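PDB 6M4K: alpha-amylase from Eisenia fetida, which probably catalyses the endohydrolysis of (1->4)-alpha-D-glucosidic linkages in polysaccharides such as starch, as a calcium- and chloride-dependent member of glycosyl hydrolase family 13. Local coordinates for residues L265-R270 with F313-T318; T257-G262 with I299-N304; T318-N323 with W348-V353; N304-G309 with S344-P349. All blocks are in the same frame, centred on the assembly; numbering follows the deposited sequence.

Contact 1 (L265-R270 with F313-T318); sequences LGNVVR and FGTILT
Gly266 and Thr315 meet where the two backbones come closest: the CA atoms of Gly266 and Ile316 are 5.1 Å apart, and Gly266 CA lies 3.3 Å from Thr315 O in a CA-H...O contact. A side chain at this helix position would collide with that carbonyl. Beside the glycine, Leu317 sends CD1 against Val269 CB at 3.9 Å, the two side chains crossing at about a right angle, with Met324 of helix 322-334 behind both. This buried part belongs to the outer layer of the TIM barrel, where helix 259-270, following the sixth strand, receives the loop that runs from the seventh strand to helix 322-334. Toward solvent the contact becomes polar. Arg270, extended from CG to NE (chi2 172°), slides past Leu317 and lays its guanidinium over Leu317 CD2, which is 3.5 Å from NE. Its NE gives Thr315 O a weak, bent bond of 2.9 Å (N-H...O angle 130°). A straighter one joins NH2 to Ile316 O at 2.9 Å (N-H...O angle 160°), in the guanidinium plane but above the carbonyl plane. At the other end, Thr315 OG1 donates to Asn267 OD1 over 2.9 Å, and that oxygen also accepts from Asn272 ND2.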
loop_
_atom_site.group_PDB
_atom_site.type_symbol
_atom_site.label_atom_id
_atom_site.label_comp_id
_atom_site.label_asym_id
_atom_site.label_seq_id
_atom_site.Cartn_x
_atom_site.Cartn_y
_atom_site.Cartn_z
ATOM N N LEU A 265 5.332 9.298 -10.301
ATOM C CA LEU A 265 4.169 9.074 -11.157
ATOM C C LEU A 265 3.118 10.162 -10.963
ATOM O O LEU A 265 2.462 10.581 -11.927
ATOM C CB LEU A 265 3.585 7.677 -10.930
ATOM C CG LEU A 265 4.492 6.520 -11.355
ATOM C CD1 LEU A 265 3.811 5.193 -11.116
ATOM C CD2 LEU A 265 4.901 6.648 -12.819
ATOM N N GLY A 266 2.944 10.628 -9.728
ATOM C CA GLY A 266 2.014 11.722 -9.487
ATOM C C GLY A 266 2.414 12.981 -10.234
ATOM O O GLY A 266 1.605 13.584 -10.944
ATOM N N ASN A 267 3.682 13.368 -10.117
ATOM C CA ASN A 267 4.157 14.542 -10.841
ATOM C C ASN A 267 4.019 14.366 -12.348
ATOM O O ASN A 267 3.657 15.313 -13.059
ATOM C CB ASN A 267 5.609 14.835 -10.451
ATOM C CG ASN A 267 5.716 15.580 -9.137
ATOM O OD1 ASN A 267 4.815 16.342 -8.774
ATOM N ND2 ASN A 267 6.810 15.372 -8.413
ATOM N N VAL A 268 4.319 13.172 -12.864
ATOM C CA VAL A 268 4.271 12.960 -14.306
ATOM C C VAL A 268 2.840 13.055 -14.820
ATOM O O VAL A 268 2.557 13.783 -15.779
ATOM C CB VAL A 268 4.933 11.625 -14.696
ATOM C CG1 VAL A 268 4.629 11.307 -16.157
ATOM C CG2 VAL A 268 6.447 11.696 -14.472
ATOM N N VAL A 269 1.916 12.322 -14.194
ATOM C CA VAL A 269 0.541 12.305 -14.690
ATOM C C VAL A 269 -0.118 13.666 -14.512
ATOM O O VAL A 269 -0.945 14.079 -15.339
ATOM C CB VAL A 269 -0.251 11.147 -14.052
ATOM C CG1 VAL A 269 -1.728 11.214 -14.430
ATOM C CG2 VAL A 269 0.344 9.820 -14.496
ATOM N N ARG A 270 0.238 14.389 -13.454
ATOM C CA ARG A 270 -0.264 15.747 -13.266
ATOM C C ARG A 270 0.399 16.752 -14.194
ATOM O O ARG A 270 -0.076 17.893 -14.280
ATOM C CB ARG A 270 0.002 16.205 -11.841
ATOM C CG ARG A 270 -0.865 15.535 -10.777
ATOM C CD ARG A 270 -0.368 15.914 -9.416
ATOM N NE ARG A 270 -1.234 15.453 -8.337
ATOM C CZ ARG A 270 -2.287 16.125 -7.880
ATOM N NH1 ARG A 270 -2.620 17.299 -8.414
ATOM N NH2 ARG A 270 -3.005 15.628 -6.884
ATOM N N PHE A 313 -0.473 18.403 -0.860
ATOM C CA PHE A 313 -1.574 17.935 -1.698
ATOM C C PHE A 313 -1.339 18.138 -3.196
ATOM O O PHE A 313 -2.255 17.907 -3.994
ATOM C CB PHE A 313 -2.891 18.591 -1.271
ATOM C CG PHE A 313 -3.522 17.957 -0.063
ATOM C CD1 PHE A 313 -4.167 16.739 -0.168
ATOM C CD2 PHE A 313 -3.477 18.581 1.171
ATOM C CE1 PHE A 313 -4.753 16.147 0.936
ATOM C CE2 PHE A 313 -4.065 17.991 2.280
ATOM C CZ PHE A 313 -4.701 16.775 2.157
ATOM N N GLY A 314 -0.139 18.538 -3.600
ATOM C CA GLY A 314 0.095 18.958 -4.965
ATOM C C GLY A 314 0.726 17.957 -5.916
ATOM O O GLY A 314 0.925 18.284 -7.087
ATOM N N THR A 315 1.014 16.741 -5.458
ATOM C CA THR A 315 1.793 15.743 -6.196
ATOM C C THR A 315 1.124 14.373 -6.152
ATOM O O THR A 315 0.839 13.780 -7.198
ATOM C CB THR A 315 3.234 15.642 -5.671
ATOM O OG1 THR A 315 3.959 16.833 -6.008
ATOM C CG2 THR A 315 3.953 14.442 -6.286
ATOM N N ILE A 316 0.859 13.861 -4.947
ATOM C CA ILE A 316 0.253 12.540 -4.820
ATOM C C ILE A 316 -1.129 12.525 -5.462
ATOM O O ILE A 316 -1.920 13.467 -5.310
ATOM C CB ILE A 316 0.205 12.136 -3.337
ATOM C CG1 ILE A 316 1.618 12.051 -2.741
ATOM C CG2 ILE A 316 -0.527 10.804 -3.162
ATOM C CD1 ILE A 316 2.559 11.089 -3.482
ATOM N N LEU A 317 -1.434 11.452 -6.181
ATOM C CA LEU A 317 -2.758 11.247 -6.748
ATOM C C LEU A 317 -3.568 10.301 -5.870
ATOM O O LEU A 317 -3.037 9.327 -5.319
ATOM C CB LEU A 317 -2.658 10.695 -8.169
ATOM C CG LEU A 317 -2.134 11.706 -9.187
ATOM C CD1 LEU A 317 -1.752 11.020 -10.496
ATOM C CD2 LEU A 317 -3.197 12.795 -9.423
ATOM N N THR A 318 -4.856 10.613 -5.719
ATOM C CA THR A 318 -5.752 9.883 -4.837
ATOM C C THR A 318 -7.111 9.793 -5.510
ATOM O O THR A 318 -7.327 10.338 -6.592
ATOM C CB THR A 318 -5.930 10.616 -3.505
ATOM O OG1 THR A 318 -6.763 11.773 -3.718
ATOM C CG2 THR A 318 -4.604 11.073 -2.944
#

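Contact 2 (T257-G262 with I299-N304); sequences TEFKHG and IDNHDN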
loop_
_atom_site.group_PDB
_atom_site.type_symbol
_atom_site.label_atom_id
_atom_site.label_comp_id
_atom_site.label_asym_id
_atom_site.label_seq_id
_atom_site.Cartn_x
_atom_site.Cartn_y
_atom_site.Cartn_z
ATOM N N THR A 257 9.079 0.179 1.219
ATOM C CA THR A 257 8.176 1.083 0.516
ATOM C C THR A 257 8.977 2.105 -0.273
ATOM O O THR A 257 9.809 2.826 0.288
ATOM C CB THR A 257 7.329 1.847 1.539
ATOM O OG1 THR A 257 8.201 2.499 2.481
ATOM C CG2 THR A 257 6.384 0.920 2.293
ATOM N N GLU A 258 8.689 2.220 -1.567
ATOM C CA GLU A 258 9.363 3.218 -2.399
ATOM C C GLU A 258 8.434 4.415 -2.596
ATOM O O GLU A 258 7.617 4.450 -3.522
ATOM C CB GLU A 258 9.822 2.595 -3.714
ATOM C CG GLU A 258 10.500 3.574 -4.687
ATOM C CD GLU A 258 11.616 4.389 -4.052
ATOM O OE1 GLU A 258 12.807 4.136 -4.364
ATOM O OE2 GLU A 258 11.311 5.305 -3.257
ATOM N N PHE A 259 8.547 5.402 -1.703
ATOM C CA PHE A 259 7.721 6.598 -1.821
ATOM C C PHE A 259 8.092 7.463 -3.025
ATOM O O PHE A 259 7.277 8.284 -3.465
ATOM C CB PHE A 259 7.787 7.402 -0.521
ATOM C CG PHE A 259 6.938 6.836 0.580
ATOM C CD1 PHE A 259 7.411 5.812 1.399
ATOM C CD2 PHE A 259 5.644 7.307 0.773
ATOM C CE1 PHE A 259 6.613 5.286 2.403
ATOM C CE2 PHE A 259 4.841 6.782 1.775
ATOM C CZ PHE A 259 5.321 5.772 2.588
ATOM N N LYS A 260 9.289 7.297 -3.591
ATOM C CA LYS A 260 9.606 8.063 -4.797
ATOM C C LYS A 260 8.715 7.665 -5.961
ATOM O O LYS A 260 8.464 8.474 -6.853
ATOM C CB LYS A 260 11.073 7.877 -5.194
ATOM C CG LYS A 260 12.061 8.429 -4.180
ATOM C CD LYS A 260 13.488 7.961 -4.496
ATOM C CE LYS A 260 14.494 8.476 -3.466
ATOM N NZ LYS A 260 15.851 7.903 -3.721
ATOM N N HIS A 261 8.231 6.428 -5.961
ATOM C CA HIS A 261 7.434 5.912 -7.071
ATOM C C HIS A 261 6.147 6.719 -7.244
ATOM O O HIS A 261 5.864 7.241 -8.330
ATOM C CB HIS A 261 7.187 4.428 -6.779
ATOM C CG HIS A 261 6.157 3.755 -7.626
ATOM N ND1 HIS A 261 6.489 2.934 -8.687
ATOM C CD2 HIS A 261 4.811 3.696 -7.506
ATOM C CE1 HIS A 261 5.382 2.418 -9.191
ATOM N NE2 HIS A 261 4.351 2.864 -8.491
ATOM N N GLY A 262 5.367 6.857 -6.172
ATOM C CA GLY A 262 4.132 7.624 -6.269
ATOM C C GLY A 262 4.372 9.114 -6.420
ATOM O O GLY A 262 3.575 9.815 -7.054
ATOM N N ILE A 299 0.543 4.061 -5.597
ATOM C CA ILE A 299 0.290 5.444 -5.994
ATOM C C ILE A 299 0.110 6.341 -4.775
ATOM O O ILE A 299 0.674 7.445 -4.714
ATOM C CB ILE A 299 -0.901 5.518 -6.965
ATOM C CG1 ILE A 299 -0.599 4.690 -8.221
ATOM C CG2 ILE A 299 -1.238 6.980 -7.318
ATOM C CD1 ILE A 299 0.713 5.041 -8.932
ATOM N N ASP A 300 -0.677 5.886 -3.797
ATOM C CA ASP A 300 -0.895 6.630 -2.563
ATOM C C ASP A 300 -1.023 5.643 -1.414
ATOM O O ASP A 300 -1.236 4.445 -1.622
ATOM C CB ASP A 300 -2.110 7.600 -2.633
ATOM C CG ASP A 300 -3.455 6.893 -2.742
ATOM O OD1 ASP A 300 -3.539 5.772 -3.289
ATOM O OD2 ASP A 300 -4.471 7.496 -2.302
ATOM N N ASN A 301 -0.877 6.154 -0.192
ATOM C CA ASN A 301 -1.148 5.391 1.020
ATOM C C ASN A 301 -2.041 6.226 1.940
ATOM O O ASN A 301 -2.462 7.344 1.599
ATOM C CB ASN A 301 0.140 4.882 1.695
ATOM C CG ASN A 301 0.877 5.958 2.473
ATOM O OD1 ASN A 301 0.567 7.150 2.369
ATOM N ND2 ASN A 301 1.865 5.540 3.268
ATOM N N HIS A 302 -2.315 5.690 3.129
ATOM C CA HIS A 302 -3.278 6.334 4.014
ATOM C C HIS A 302 -2.755 7.663 4.543
ATOM O O HIS A 302 -3.546 8.570 4.836
ATOM C CB HIS A 302 -3.651 5.375 5.151
ATOM C CG HIS A 302 -2.515 5.045 6.066
ATOM N ND1 HIS A 302 -1.595 4.052 5.797
ATOM C CD2 HIS A 302 -2.155 5.582 7.257
ATOM C CE1 HIS A 302 -0.714 3.999 6.781
ATOM N NE2 HIS A 302 -1.027 4.919 7.673
ATOM N N ASP A 303 -1.436 7.801 4.662
ATOM C CA ASP A 303 -0.830 9.028 5.169
ATOM C C ASP A 303 -0.791 10.104 4.104
ATOM O O ASP A 303 -1.222 11.241 4.342
ATOM C CB ASP A 303 0.623 8.789 5.578
ATOM C CG ASP A 303 0.765 8.072 6.883
ATOM O OD1 ASP A 303 -0.029 8.335 7.813
ATOM O OD2 ASP A 303 1.712 7.260 6.983
ATOM N N ASN A 304 -0.246 9.785 2.933
ATOM C CA ASN A 304 -0.048 10.826 1.944
ATOM C C ASN A 304 -1.304 11.182 1.168
ATOM O O ASN A 304 -1.349 12.263 0.580
ATOM C CB ASN A 304 1.201 10.581 1.078
ATOM C CG ASN A 304 1.074 9.388 0.142
ATOM O OD1 ASN A 304 -0.026 8.926 -0.169
ATOM N ND2 ASN A 304 2.218 8.928 -0.374
HETATM O O HOH W 1 0.746 9.591 -6.616
#
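Close van der Waals contact joins Gly262 and Ile299, whose CA atoms lie 4.4 Å apart: Gly262 CA rests 3.8 Å from Ile299 O, too close for a side chain at the glycine. Ile299 bends its CD1 back to 4.3 Å from His261 NE2, a nitrogen whose hydrogen-bonding partner is Glu332. Polar-aromatic contact follows. With CG beside its own backbone N (chi1 -78°), Phe259 turns its ring edge to two amides, CZ being 3.5 Å from Asn301 ND2 and CD2 4.0 Å from Asn304 ND2; both amide planes stand steeply to the ring.

Hydrogen bonds set those amides. Asn304 N donates 2.8 Å to Asn301 OD1, almost straight at 178°, which makes an Asx motif, and Asn301 N returns a 2.9 Å bond to Asn304 OD1. The turn so tied overlaps the sequence IDNHD after the seventh barrel strand, which matches a conserved region of family 13 that lines the active site in relatives. Water links the backbones: one molecule donates to Gly262 O and Ile299 O, each at 2.9 Å. With both amide oxygens engaged by backbone N-H groups, the amide rotations are probably fixed, and the NH2 groups are what Phe259 meets.

Contact 3 (T318-N323 with W348-V353); sequences TFFEAN and WPRNIV. With SO4 (sulfate ion), chain F.
Phe320 and Arg350 mark the closest approach of the backbones, yet their CA atoms are 9.4 Å apart, which leaves the contact to side chains. Arg350 starts with CG anti to its N (chi1 -172°), and the bend at chi3 lays the guanidinium flat over the Phe320 ring: the planes differ by 17°, and CZ is 4.1 Å from the ring centroid, a cation-pi stack. CD adds a CH-pi contact to the same face, while Phe319 CE1 lies over the opposite one. The Phe320 edge points at the Trp348 face in a T-shaped pair with planes at 86°, Phe320 CE2 being 3.8 Å from Trp348 CH2. Phe319 CZ comes 3.9 Å from Trp348 CZ3.

Charge is paired loosely: Arg350 NH1 reaches Glu321 OE2 in a weak salt bridge of 3.5 Å. A water bridges Glu321 OE2 (2.6 Å) and Arg350 NH2 (2.8 Å). Shortening Arg350 to an alanine is likely to uncover one face of Phe320 and leave Glu321 OE2 without the arginine it meets here, the carboxylate keeping a long, weak pairing with Arg270. Beyond Glu321, the N-cap of helix 322-334, a sulfate, probably from the crystallisation liquor, accepts from Asn323 N at 3.0 Å and from Met324 N. Trp348 NE1 is held by Asp357. Ile352 of strand 352-353 backs the guanidinium away from Phe320; Arg350, not that strand, reaches the turn before helix 322-334.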
loop_
_atom_site.group_PDB
_atom_site.type_symbol
_atom_site.label_atom_id
_atom_site.label_comp_id
_atom_site.label_asym_id
_atom_site.label_seq_id
_atom_site.Cartn_x
_atom_site.Cartn_y
_atom_site.Cartn_z
ATOM N N THR A 318 -4.856 10.613 -5.719
ATOM C CA THR A 318 -5.752 9.883 -4.837
ATOM C C THR A 318 -7.111 9.793 -5.510
ATOM O O THR A 318 -7.327 10.338 -6.592
ATOM C CB THR A 318 -5.930 10.616 -3.505
ATOM O OG1 THR A 318 -6.763 11.773 -3.718
ATOM C CG2 THR A 318 -4.604 11.073 -2.944
ATOM N N PHE A 319 -8.050 9.117 -4.845
ATOM C CA PHE A 319 -9.404 9.003 -5.389
ATOM C C PHE A 319 -10.078 10.362 -5.579
ATOM O O PHE A 319 -11.049 10.450 -6.337
ATOM C CB PHE A 319 -10.272 8.077 -4.524
ATOM C CG PHE A 319 -10.612 8.635 -3.166
ATOM C CD1 PHE A 319 -11.757 9.405 -2.988
ATOM C CD2 PHE A 319 -9.816 8.368 -2.072
ATOM C CE1 PHE A 319 -12.083 9.912 -1.750
ATOM C CE2 PHE A 319 -10.141 8.873 -0.818
ATOM C CZ PHE A 319 -11.287 9.653 -0.661
ATOM N N PHE A 320 -9.584 11.416 -4.926
ATOM C CA PHE A 320 -10.120 12.755 -5.170
ATOM C C PHE A 320 -9.764 13.277 -6.559
ATOM O O PHE A 320 -10.422 14.202 -7.050
ATOM C CB PHE A 320 -9.643 13.731 -4.085
ATOM C CG PHE A 320 -10.390 13.617 -2.781
ATOM C CD1 PHE A 320 -11.685 14.095 -2.668
ATOM C CD2 PHE A 320 -9.790 13.064 -1.659
ATOM C CE1 PHE A 320 -12.371 14.002 -1.465
ATOM C CE2 PHE A 320 -10.469 12.971 -0.462
ATOM C CZ PHE A 320 -11.758 13.444 -0.363
ATOM N N GLU A 321 -8.733 12.721 -7.200
ATOM C CA GLU A 321 -8.381 13.057 -8.572
ATOM C C GLU A 321 -8.539 11.790 -9.404
ATOM O O GLU A 321 -7.568 11.262 -9.951
ATOM C CB GLU A 321 -6.941 13.588 -8.644
ATOM C CG GLU A 321 -6.661 14.805 -7.747
ATOM C CD GLU A 321 -6.384 14.441 -6.291
ATOM O OE1 GLU A 321 -5.751 13.387 -6.042
ATOM O OE2 GLU A 321 -6.811 15.195 -5.386
ATOM N N ALA A 322 -9.776 11.299 -9.506
ATOM C CA ALA A 322 -10.007 9.914 -9.904
ATOM C C ALA A 322 -9.495 9.612 -11.306
ATOM O O ALA A 322 -8.939 8.530 -11.548
ATOM C CB ALA A 322 -11.495 9.583 -9.792
ATOM N N ASN A 323 -9.682 10.532 -12.257
ATOM C CA ASN A 323 -9.285 10.229 -13.628
ATOM C C ASN A 323 -7.774 10.071 -13.740
ATOM O O ASN A 323 -7.279 9.105 -14.331
ATOM C CB ASN A 323 -9.791 11.311 -14.586
ATOM C CG ASN A 323 -9.810 10.844 -16.022
ATOM O OD1 ASN A 323 -10.356 9.781 -16.334
ATOM N ND2 ASN A 323 -9.194 11.621 -16.907
ATOM N N TRP A 348 -13.957 11.162 3.445
ATOM C CA TRP A 348 -13.994 11.997 4.634
ATOM C C TRP A 348 -14.065 13.440 4.172
ATOM O O TRP A 348 -13.798 13.732 3.001
ATOM C CB TRP A 348 -12.772 11.752 5.540
ATOM C CG TRP A 348 -11.511 12.474 5.127
ATOM C CD1 TRP A 348 -11.043 13.669 5.617
ATOM C CD2 TRP A 348 -10.545 12.038 4.154
ATOM N NE1 TRP A 348 -9.852 13.999 5.005
ATOM C CE2 TRP A 348 -9.530 13.018 4.102
ATOM C CE3 TRP A 348 -10.440 10.911 3.324
ATOM C CZ2 TRP A 348 -8.433 12.908 3.257
ATOM C CZ3 TRP A 348 -9.336 10.806 2.483
ATOM C CH2 TRP A 348 -8.355 11.803 2.457
ATOM N N PRO A 349 -14.486 14.389 5.073
ATOM C CA PRO A 349 -14.666 15.782 4.613
ATOM C C PRO A 349 -13.344 16.529 4.497
ATOM O O PRO A 349 -13.037 17.464 5.255
ATOM C CB PRO A 349 -15.585 16.363 5.695
ATOM C CG PRO A 349 -15.174 15.633 6.930
ATOM C CD PRO A 349 -14.914 14.211 6.473
ATOM N N ARG A 350 -12.520 16.111 3.530
ATOM C CA ARG A 350 -11.244 16.774 3.300
ATOM C C ARG A 350 -11.467 18.268 3.113
ATOM O O ARG A 350 -12.338 18.681 2.344
ATOM C CB ARG A 350 -10.566 16.184 2.055
ATOM C CG ARG A 350 -9.130 16.671 1.846
ATOM C CD ARG A 350 -8.523 16.151 0.546
ATOM N NE ARG A 350 -9.087 16.877 -0.585
ATOM C CZ ARG A 350 -8.616 16.838 -1.824
ATOM N NH1 ARG A 350 -7.566 16.081 -2.116
ATOM N NH2 ARG A 350 -9.187 17.563 -2.778
ATOM N N ASN A 351 -10.671 19.070 3.812
ATOM C CA ASN A 351 -10.942 20.507 3.923
ATOM C C ASN A 351 -9.593 21.223 4.011
ATOM O O ASN A 351 -9.069 21.452 5.102
ATOM C CB ASN A 351 -11.808 20.777 5.147
ATOM C CG ASN A 351 -12.237 22.216 5.246
ATOM O OD1 ASN A 351 -12.931 22.711 4.366
ATOM N ND2 ASN A 351 -11.833 22.890 6.304
ATOM N N ILE A 352 -9.022 21.536 2.848
ATOM C CA ILE A 352 -7.647 22.028 2.792
ATOM C C ILE A 352 -7.628 23.532 3.033
ATOM O O ILE A 352 -8.238 24.304 2.286
ATOM C CB ILE A 352 -6.963 21.645 1.470
ATOM C CG1 ILE A 352 -6.939 20.119 1.333
ATOM C CG2 ILE A 352 -5.538 22.211 1.421
ATOM C CD1 ILE A 352 -6.673 19.629 -0.087
ATOM N N VAL A 353 -6.924 23.946 4.079
ATOM C CA VAL A 353 -6.802 25.347 4.464
ATOM C C VAL A 353 -5.323 25.605 4.693
ATOM O O VAL A 353 -4.691 24.929 5.512
ATOM C CB VAL A 353 -7.615 25.656 5.736
ATOM C CG1 VAL A 353 -7.440 27.112 6.156
ATOM C CG2 VAL A 353 -9.085 25.327 5.514
HETATM S S SO4 F . -9.340 14.359 -12.167
HETATM O O1 SO4 F . -8.127 13.545 -12.182
HETATM O O2 SO4 F . -9.350 15.184 -13.371
HETATM O O3 SO4 F . -10.501 13.466 -12.158
HETATM O O4 SO4 F . -9.366 15.201 -10.974
HETATM O O HOH W 2 -6.437 13.564 -1.225
HETATM O O HOH W 3 -8.618 17.084 -5.492
#

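Contact 4 (N304-G309 with S344-P349); sequences NQRGHG and SSYNWP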
loop_
_atom_site.group_PDB
_atom_site.type_symbol
_atom_site.label_atom_id
_atom_site.label_comp_id
_atom_site.label_asym_id
_atom_site.label_seq_id
_atom_site.Cartn_x
_atom_site.Cartn_y
_atom_site.Cartn_z
ATOM N N ASN A 304 -0.246 9.785 2.933
ATOM C CA ASN A 304 -0.048 10.826 1.944
ATOM C C ASN A 304 -1.304 11.182 1.168
ATOM O O ASN A 304 -1.349 12.263 0.580
ATOM C CB ASN A 304 1.201 10.581 1.078
ATOM C CG ASN A 304 1.074 9.388 0.142
ATOM O OD1 ASN A 304 -0.026 8.926 -0.169
ATOM N ND2 ASN A 304 2.218 8.928 -0.374
ATOM N N GLN A 305 -2.352 10.351 1.203
ATOM C CA GLN A 305 -3.626 10.829 0.662
ATOM C C GLN A 305 -4.256 11.901 1.547
ATOM O O GLN A 305 -5.219 12.550 1.122
ATOM C CB GLN A 305 -4.621 9.686 0.380
ATOM C CG GLN A 305 -5.210 9.032 1.624
ATOM C CD GLN A 305 -6.284 7.973 1.360
ATOM O OE1 GLN A 305 -7.010 7.602 2.291
ATOM N NE2 GLN A 305 -6.406 7.494 0.118
ATOM N N ARG A 306 -3.739 12.086 2.760
ATOM C CA ARG A 306 -4.145 13.143 3.678
ATOM C C ARG A 306 -3.176 14.312 3.663
ATOM O O ARG A 306 -3.234 15.163 4.563
ATOM C CB ARG A 306 -4.298 12.593 5.099
ATOM C CG ARG A 306 -5.536 11.732 5.230
ATOM C CD ARG A 306 -5.588 10.793 6.454
ATOM N NE ARG A 306 -6.922 10.220 6.442
ATOM C CZ ARG A 306 -7.313 9.251 5.625
ATOM N NH1 ARG A 306 -6.429 8.623 4.851
ATOM N NH2 ARG A 306 -8.579 8.873 5.604
ATOM N N GLY A 307 -2.286 14.374 2.673
ATOM C CA GLY A 307 -1.416 15.521 2.504
ATOM C C GLY A 307 -0.153 15.504 3.327
ATOM O O GLY A 307 0.543 16.526 3.385
ATOM N N HIS A 308 0.174 14.381 3.964
ATOM C CA HIS A 308 1.323 14.312 4.854
ATOM C C HIS A 308 2.634 13.972 4.147
ATOM O O HIS A 308 3.686 14.003 4.795
ATOM C CB HIS A 308 1.043 13.322 5.992
ATOM C CG HIS A 308 -0.173 13.667 6.800
ATOM N ND1 HIS A 308 -0.873 12.731 7.530
ATOM C CD2 HIS A 308 -0.822 14.843 6.974
ATOM C CE1 HIS A 308 -1.893 13.318 8.133
ATOM N NE2 HIS A 308 -1.884 14.599 7.812
ATOM N N GLY A 309 2.601 13.635 2.862
ATOM C CA GLY A 309 3.827 13.430 2.121
ATOM C C GLY A 309 4.385 14.732 1.590
ATOM O O GLY A 309 3.778 15.797 1.718
ATOM N N SER A 344 -7.127 1.160 -0.698
ATOM C CA SER A 344 -8.586 1.120 -0.691
ATOM C C SER A 344 -9.066 2.004 0.449
ATOM O O SER A 344 -8.742 1.751 1.614
ATOM C CB SER A 344 -9.122 -0.309 -0.558
ATOM O OG SER A 344 -10.489 -0.349 -0.944
ATOM N N SER A 345 -9.823 3.049 0.102
ATOM C CA SER A 345 -10.033 4.193 0.981
ATOM C C SER A 345 -11.477 4.331 1.447
ATOM O O SER A 345 -12.407 3.731 0.899
ATOM C CB SER A 345 -9.682 5.487 0.244
ATOM O OG SER A 345 -8.405 5.401 -0.357
ATOM N N TYR A 346 -11.642 5.205 2.438
ATOM C CA TYR A 346 -12.951 5.740 2.766
ATOM C C TYR A 346 -12.972 7.244 2.513
ATOM O O TYR A 346 -11.944 7.920 2.519
ATOM C CB TYR A 346 -13.347 5.410 4.209
ATOM C CG TYR A 346 -12.440 5.945 5.307
ATOM C CD1 TYR A 346 -12.523 7.277 5.706
ATOM C CD2 TYR A 346 -11.536 5.115 5.975
ATOM C CE1 TYR A 346 -11.730 7.769 6.718
ATOM C CE2 TYR A 346 -10.739 5.602 6.997
ATOM C CZ TYR A 346 -10.839 6.931 7.373
ATOM O OH TYR A 346 -10.063 7.400 8.398
ATOM N N ASN A 347 -14.180 7.766 2.309
ATOM C CA ASN A 347 -14.381 9.194 2.120
ATOM C C ASN A 347 -14.388 9.913 3.463
ATOM O O ASN A 347 -14.775 9.359 4.492
ATOM C CB ASN A 347 -15.715 9.412 1.401
ATOM C CG ASN A 347 -15.784 10.738 0.668
ATOM O OD1 ASN A 347 -14.821 11.492 0.616
ATOM N ND2 ASN A 347 -16.943 11.014 0.078
ATOM N N TRP A 348 -13.957 11.162 3.445
ATOM C CA TRP A 348 -13.994 11.997 4.634
ATOM C C TRP A 348 -14.065 13.440 4.172
ATOM O O TRP A 348 -13.798 13.732 3.001
ATOM C CB TRP A 348 -12.772 11.752 5.540
ATOM C CG TRP A 348 -11.511 12.474 5.127
ATOM C CD1 TRP A 348 -11.043 13.669 5.617
ATOM C CD2 TRP A 348 -10.545 12.038 4.154
ATOM N NE1 TRP A 348 -9.852 13.999 5.005
ATOM C CE2 TRP A 348 -9.530 13.018 4.102
ATOM C CE3 TRP A 348 -10.440 10.911 3.324
ATOM C CZ2 TRP A 348 -8.433 12.908 3.257
ATOM C CZ3 TRP A 348 -9.336 10.806 2.483
ATOM C CH2 TRP A 348 -8.355 11.803 2.457
ATOM N N PRO A 349 -14.486 14.389 5.073
ATOM C CA PRO A 349 -14.666 15.782 4.613
ATOM C C PRO A 349 -13.344 16.529 4.497
ATOM O O PRO A 349 -13.037 17.464 5.255
ATOM C CB PRO A 349 -15.585 16.363 5.695
ATOM C CG PRO A 349 -15.174 15.633 6.930
ATOM C CD PRO A 349 -14.914 14.211 6.473
HETATM O O HOH W 4 -9.451 7.033 3.485
#
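Arg306 crosses to Trp348 and Tyr346 with a chain that can be followed atom by atom. CB lies over the ring of His308, in its own loop. CG, beside the backbone N (chi1 -73°), touches the indole at Trp348 CZ2, 3.7 Å away. From CG to NE the chain runs extended above the ring face, which brings CZ 4.1 Å above the centroid of the Trp348 six-membered ring, only 13° off its normal: a stacked cation-pi pair on the face opposite the one met by Phe320. NH1 donates to Gln305 OE1 over 2.8 Å, in the carbonyl plane on a lone pair, and also to His302 O. NH2 stands 3.5 Å from Tyr346 CZ and donates to a water at 2.9 Å; that water also donates to Gln305 OE1 and accepts from Tyr346 N. Both segments are loops at the C-terminal ends of TIM-barrel strands, one after strand 295-297, the other running on from the end of strand 339-344, the seventh and eighth.

Gln305 joins them a second time. Its NE2 donates to Ser345 OG at 2.9 Å, nearly straight (175°) and in the amide plane, and has a second acceptor in Asp300 OD2; Ser345 OG is also bonded to Glu385. Gln305 O meets the indole edge, 3.5 Å from Trp348 CH2. With a leucine replacing Gln305, Ser345 OG and Asp300 OD2 would probably lose this donor and Arg306 NH1 one of its acceptors. Tyr346 OH is bonded to Val362 O, and Trp63 makes a further cation-pi contact with Arg306.

All four contacts lie in the TIM-barrel domain and gather round the long connection from strand 295-297 to helix 322-334. Contacts 1 and 2 both use helix 259-270, with centres about 10 Å apart and segments that alternate along the chain. Contact 4 follows contact 2 in sequence and shares Asn304 with it; their centres are about 12 Å apart. Contacts 3 and 4 are nearest, about 7 Å between centres, and share Trp348 and Pro349. Thr318 passes from contact 1 to contact 3. Along its length the connection is thereby held alternately by helix 259-270 (contacts 2 and 1) and by the chain after the eighth strand (contacts 4 and 3).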